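Local coordinates for protein putative phosphosugar isomerases (PDB 3FKJ) that is a putative phosphosugar isomerase of the SIS family, which probably binds a phosphorylated sugar derivative and may isomerise it, at residues A193-A206 against C319-A331. Numbering follows the deposited sequence.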
# COMPACT_ATOMS: atom_id res chain seq x y z
N ALA A 193 26.54 6.44 8.72
CA ALA A 193 25.29 6.23 9.44
C ALA A 193 25.30 4.92 10.25
O ALA A 193 24.90 4.88 11.43
CB ALA A 193 24.08 6.23 8.44
N GLN A 194 25.75 3.84 9.61
CA GLN A 194 25.84 2.55 10.27
C GLN A 194 26.81 2.59 11.46
O GLN A 194 26.54 1.98 12.52
CB GLN A 194 26.26 1.48 9.27
CG GLN A 194 25.17 1.11 8.29
CD GLN A 194 25.57 -0.02 7.38
OE1 GLN A 194 26.77 -0.25 7.15
NE2 GLN A 194 24.57 -0.72 6.83
N ARG A 195 27.92 3.31 11.31
CA ARG A 195 28.84 3.47 12.43
C ARG A 195 28.20 4.29 13.55
O ARG A 195 28.25 3.93 14.70
CB ARG A 195 30.13 4.14 11.96
CG ARG A 195 31.22 4.19 13.05
CD ARG A 195 32.08 5.43 12.92
NE ARG A 195 32.46 5.70 11.53
CZ ARG A 195 31.89 6.60 10.72
NH1 ARG A 195 30.88 7.37 11.14
NH2 ARG A 195 32.35 6.73 9.47
N GLN A 196 27.60 5.41 13.19
CA GLN A 196 26.94 6.29 14.14
C GLN A 196 25.87 5.62 15.02
O GLN A 196 25.66 6.04 16.15
CB GLN A 196 26.34 7.45 13.35
CG GLN A 196 25.55 8.48 14.12
CD GLN A 196 25.16 9.65 13.23
OE1 GLN A 196 25.52 9.71 12.04
NE2 GLN A 196 24.42 10.60 13.79
N VAL A 197 25.18 4.58 14.52
CA VAL A 197 24.06 3.98 15.27
C VAL A 197 24.41 2.75 16.14
O VAL A 197 23.52 2.21 16.81
CB VAL A 197 22.91 3.58 14.33
CG1 VAL A 197 22.49 4.78 13.49
CG2 VAL A 197 23.30 2.41 13.48
N GLN A 198 25.68 2.33 16.14
CA GLN A 198 26.10 1.11 16.85
C GLN A 198 25.68 1.13 18.30
O GLN A 198 25.19 0.14 18.83
CB GLN A 198 27.62 0.91 16.81
CG GLN A 198 28.22 0.74 15.41
CD GLN A 198 27.72 -0.49 14.68
OE1 GLN A 198 27.42 -1.52 15.31
NE2 GLN A 198 27.63 -0.40 13.35
N GLU A 199 25.88 2.26 18.96
CA GLU A 199 25.61 2.35 20.39
C GLU A 199 24.11 2.32 20.62
O GLU A 199 23.62 1.54 21.42
CB GLU A 199 26.20 3.65 20.95
CG GLU A 199 26.32 3.70 22.46
CD GLU A 199 27.28 4.80 22.94
OE1 GLU A 199 27.79 5.59 22.11
OE2 GLU A 199 27.54 4.87 24.17
N ASP A 200 23.40 3.18 19.90
CA ASP A 200 21.93 3.23 20.01
C ASP A 200 21.30 1.85 19.75
O ASP A 200 20.40 1.45 20.49
CB ASP A 200 21.34 4.29 19.08
CG ASP A 200 19.86 4.55 19.35
OD1 ASP A 200 19.52 4.89 20.49
OD2 ASP A 200 19.03 4.41 18.43
N ALA A 201 21.81 1.14 18.75
CA ALA A 201 21.30 -0.17 18.34
C ALA A 201 21.42 -1.19 19.45
O ALA A 201 20.51 -2.00 19.66
CB ALA A 201 22.03 -0.65 17.11
N GLN A 202 22.55 -1.16 20.15
CA GLN A 202 22.78 -2.01 21.33
C GLN A 202 21.78 -1.77 22.45
O GLN A 202 21.33 -2.68 23.12
CB GLN A 202 24.20 -1.77 21.89
CG GLN A 202 25.30 -2.40 21.09
CD GLN A 202 24.94 -3.80 20.65
OE1 GLN A 202 24.54 -4.62 21.47
NE2 GLN A 202 25.02 -4.06 19.35
N ARG A 203 21.49 -0.50 22.66
CA ARG A 203 20.65 -0.05 23.75
C ARG A 203 19.17 -0.42 23.40
O ARG A 203 18.39 -0.89 24.25
CB ARG A 203 20.97 1.44 23.91
CG ARG A 203 20.19 2.23 24.91
CD ARG A 203 19.26 3.24 24.22
NE ARG A 203 17.90 2.72 24.13
CZ ARG A 203 17.16 2.57 23.02
NH1 ARG A 203 15.94 2.05 23.16
NH2 ARG A 203 17.58 2.94 21.80
N PHE A 204 18.83 -0.26 22.12
CA PHE A 204 17.58 -0.72 21.53
C PHE A 204 17.34 -2.23 21.72
O PHE A 204 16.28 -2.65 22.26
CB PHE A 204 17.57 -0.36 20.04
CG PHE A 204 16.46 -1.00 19.26
CD1 PHE A 204 15.20 -0.45 19.24
CD2 PHE A 204 16.69 -2.15 18.53
CE1 PHE A 204 14.20 -1.02 18.53
CE2 PHE A 204 15.67 -2.73 17.79
CZ PHE A 204 14.43 -2.17 17.79
N ALA A 205 18.30 -3.03 21.27
CA ALA A 205 18.25 -4.50 21.42
C ALA A 205 17.97 -4.89 22.88
O ALA A 205 17.03 -5.64 23.14
CB ALA A 205 19.54 -5.11 20.95
N ALA A 206 18.76 -4.37 23.82
CA ALA A 206 18.58 -4.69 25.25
C ALA A 206 17.19 -4.28 25.76
O ALA A 206 16.56 -5.01 26.53
CB ALA A 206 19.68 -4.09 26.11
N CYS A 319 19.46 0.41 5.05
CA CYS A 319 20.83 0.14 5.47
C CYS A 319 21.07 0.32 6.98
O CYS A 319 21.73 -0.52 7.60
CB CYS A 319 21.80 1.02 4.68
SG CYS A 319 21.76 0.73 2.89
N VAL A 320 20.56 1.40 7.55
CA VAL A 320 20.78 1.70 8.96
C VAL A 320 20.12 0.64 9.83
O VAL A 320 20.67 0.24 10.86
CB VAL A 320 20.28 3.14 9.31
CG1 VAL A 320 20.02 3.29 10.81
CG2 VAL A 320 21.28 4.21 8.79
N LEU A 321 18.94 0.16 9.39
CA LEU A 321 18.19 -0.87 10.09
C LEU A 321 18.94 -2.19 10.23
O LEU A 321 18.72 -2.91 11.20
CB LEU A 321 16.79 -1.10 9.43
CG LEU A 321 15.69 -0.10 9.76
CD1 LEU A 321 14.50 -0.22 8.80
CD2 LEU A 321 15.25 -0.23 11.22
N ASP A 322 19.82 -2.52 9.28
CA ASP A 322 20.65 -3.74 9.37
C ASP A 322 21.35 -3.81 10.71
O ASP A 322 21.49 -4.90 11.28
CB ASP A 322 21.71 -3.81 8.26
CG ASP A 322 21.16 -4.32 6.92
OD1 ASP A 322 20.07 -4.93 6.90
OD2 ASP A 322 21.82 -4.13 5.88
N VAL A 323 21.73 -2.64 11.22
CA VAL A 323 22.49 -2.56 12.48
C VAL A 323 21.55 -2.87 13.64
O VAL A 323 21.86 -3.71 14.47
CB VAL A 323 23.21 -1.17 12.67
CG1 VAL A 323 24.03 -1.13 13.99
CG2 VAL A 323 24.08 -0.84 11.43
N TYR A 324 20.39 -2.22 13.68
CA TYR A 324 19.43 -2.47 14.73
C TYR A 324 18.94 -3.92 14.69
O TYR A 324 18.80 -4.53 15.73
CB TYR A 324 18.24 -1.53 14.63
CG TYR A 324 18.57 -0.11 14.95
CD1 TYR A 324 19.07 0.74 13.98
CD2 TYR A 324 18.38 0.39 16.24
CE1 TYR A 324 19.39 2.05 14.27
CE2 TYR A 324 18.69 1.70 16.53
CZ TYR A 324 19.19 2.54 15.54
OH TYR A 324 19.51 3.87 15.82
N ASN A 325 18.69 -4.44 13.49
CA ASN A 325 18.22 -5.82 13.30
C ASN A 325 19.15 -6.90 13.81
O ASN A 325 18.68 -7.90 14.38
CB ASN A 325 17.88 -6.11 11.84
CG ASN A 325 16.81 -5.21 11.31
OD1 ASN A 325 16.11 -4.56 12.07
ND2 ASN A 325 16.68 -5.16 9.99
N LEU A 326 20.46 -6.73 13.59
CA LEU A 326 21.45 -7.65 14.14
C LEU A 326 21.52 -7.52 15.67
O LEU A 326 21.50 -8.52 16.40
CB LEU A 326 22.84 -7.39 13.53
CG LEU A 326 23.91 -8.48 13.64
CD1 LEU A 326 23.45 -9.74 12.92
CD2 LEU A 326 25.21 -7.98 13.07
N ALA A 327 21.60 -6.30 16.16
CA ALA A 327 21.59 -6.07 17.61
C ALA A 327 20.37 -6.72 18.29
O ALA A 327 20.51 -7.34 19.35
CB ALA A 327 21.65 -4.59 17.91
N LEU A 328 19.19 -6.59 17.69
CA LEU A 328 17.96 -7.14 18.27
C LEU A 328 17.98 -8.66 18.23
O LEU A 328 17.74 -9.32 19.26
CB LEU A 328 16.74 -6.62 17.57
CG LEU A 328 15.39 -7.02 18.13
CD1 LEU A 328 15.27 -6.42 19.53
CD2 LEU A 328 14.29 -6.54 17.20
N ALA A 329 18.33 -9.19 17.06
CA ALA A 329 18.41 -10.65 16.86
C ALA A 329 19.38 -11.30 17.86
O ALA A 329 19.09 -12.37 18.38
CB ALA A 329 18.79 -10.99 15.40
N THR A 330 20.51 -10.67 18.13
CA THR A 330 21.48 -11.22 19.11
C THR A 330 20.88 -11.15 20.51
O THR A 330 20.84 -12.16 21.19
CB THR A 330 22.84 -10.50 19.02
OG1 THR A 330 23.18 -10.33 17.64
CG2 THR A 330 23.95 -11.32 19.71
N ALA A 331 20.34 -9.97 20.90
CA ALA A 331 19.68 -9.81 22.22
C ALA A 331 18.55 -10.81 22.43
O ALA A 331 18.34 -11.25 23.55
CB ALA A 331 19.15 -8.42 22.42
O HOH W 1 24.31 -3.18 5.32
O HOH W 2 22.54 -6.99 21.04
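Ala193 and Gln194 meet Val320 and Cys319 where, in the second SIS-type alpha/beta unit, the end of helix 186-196 and helix 198-208, which precedes the first strand of the four-stranded parallel sheet, pack on 313-331, the chain's last helix. The small Ala193 sets CB tightly against Val320 CG2, 3.5 Å away. Gln194, extended beyond CG, is long enough to send NE2 to Cys319 O in a nearly straight bond of 2.9 Å, entering above the carbonyl plane; a water joins the same NE2 to Asp322 OD2. Val197 forks over the partner helix, CG1 toward Val320 and CG2 toward Val323, while its CB approaches Tyr324.

Helix 198-206 runs at 37° to helix 319-331, their axes 7.9 Å apart at closest, a spacing that suits the alanines along the seam. Asp200 OD2 offers its anti lone pair to the phenol of Tyr324, 2.7 Å from OH, and also receives Gln292 of strand 290-295; two donors on one oxygen probably steady its negative charge. Ala201 CB lies over a face of the Tyr324 ring in a CH-pi contact. With CG anti to the backbone N (chi1 169°), the Phe204 ring swings to where its face meets the Tyr324 edge, a T-shaped pair with planes at 84°. Ala205, lacking bulk, lets its CA come within 4.1 Å of Leu328 CA; its CB is 3.6 Å from Ala331 CB.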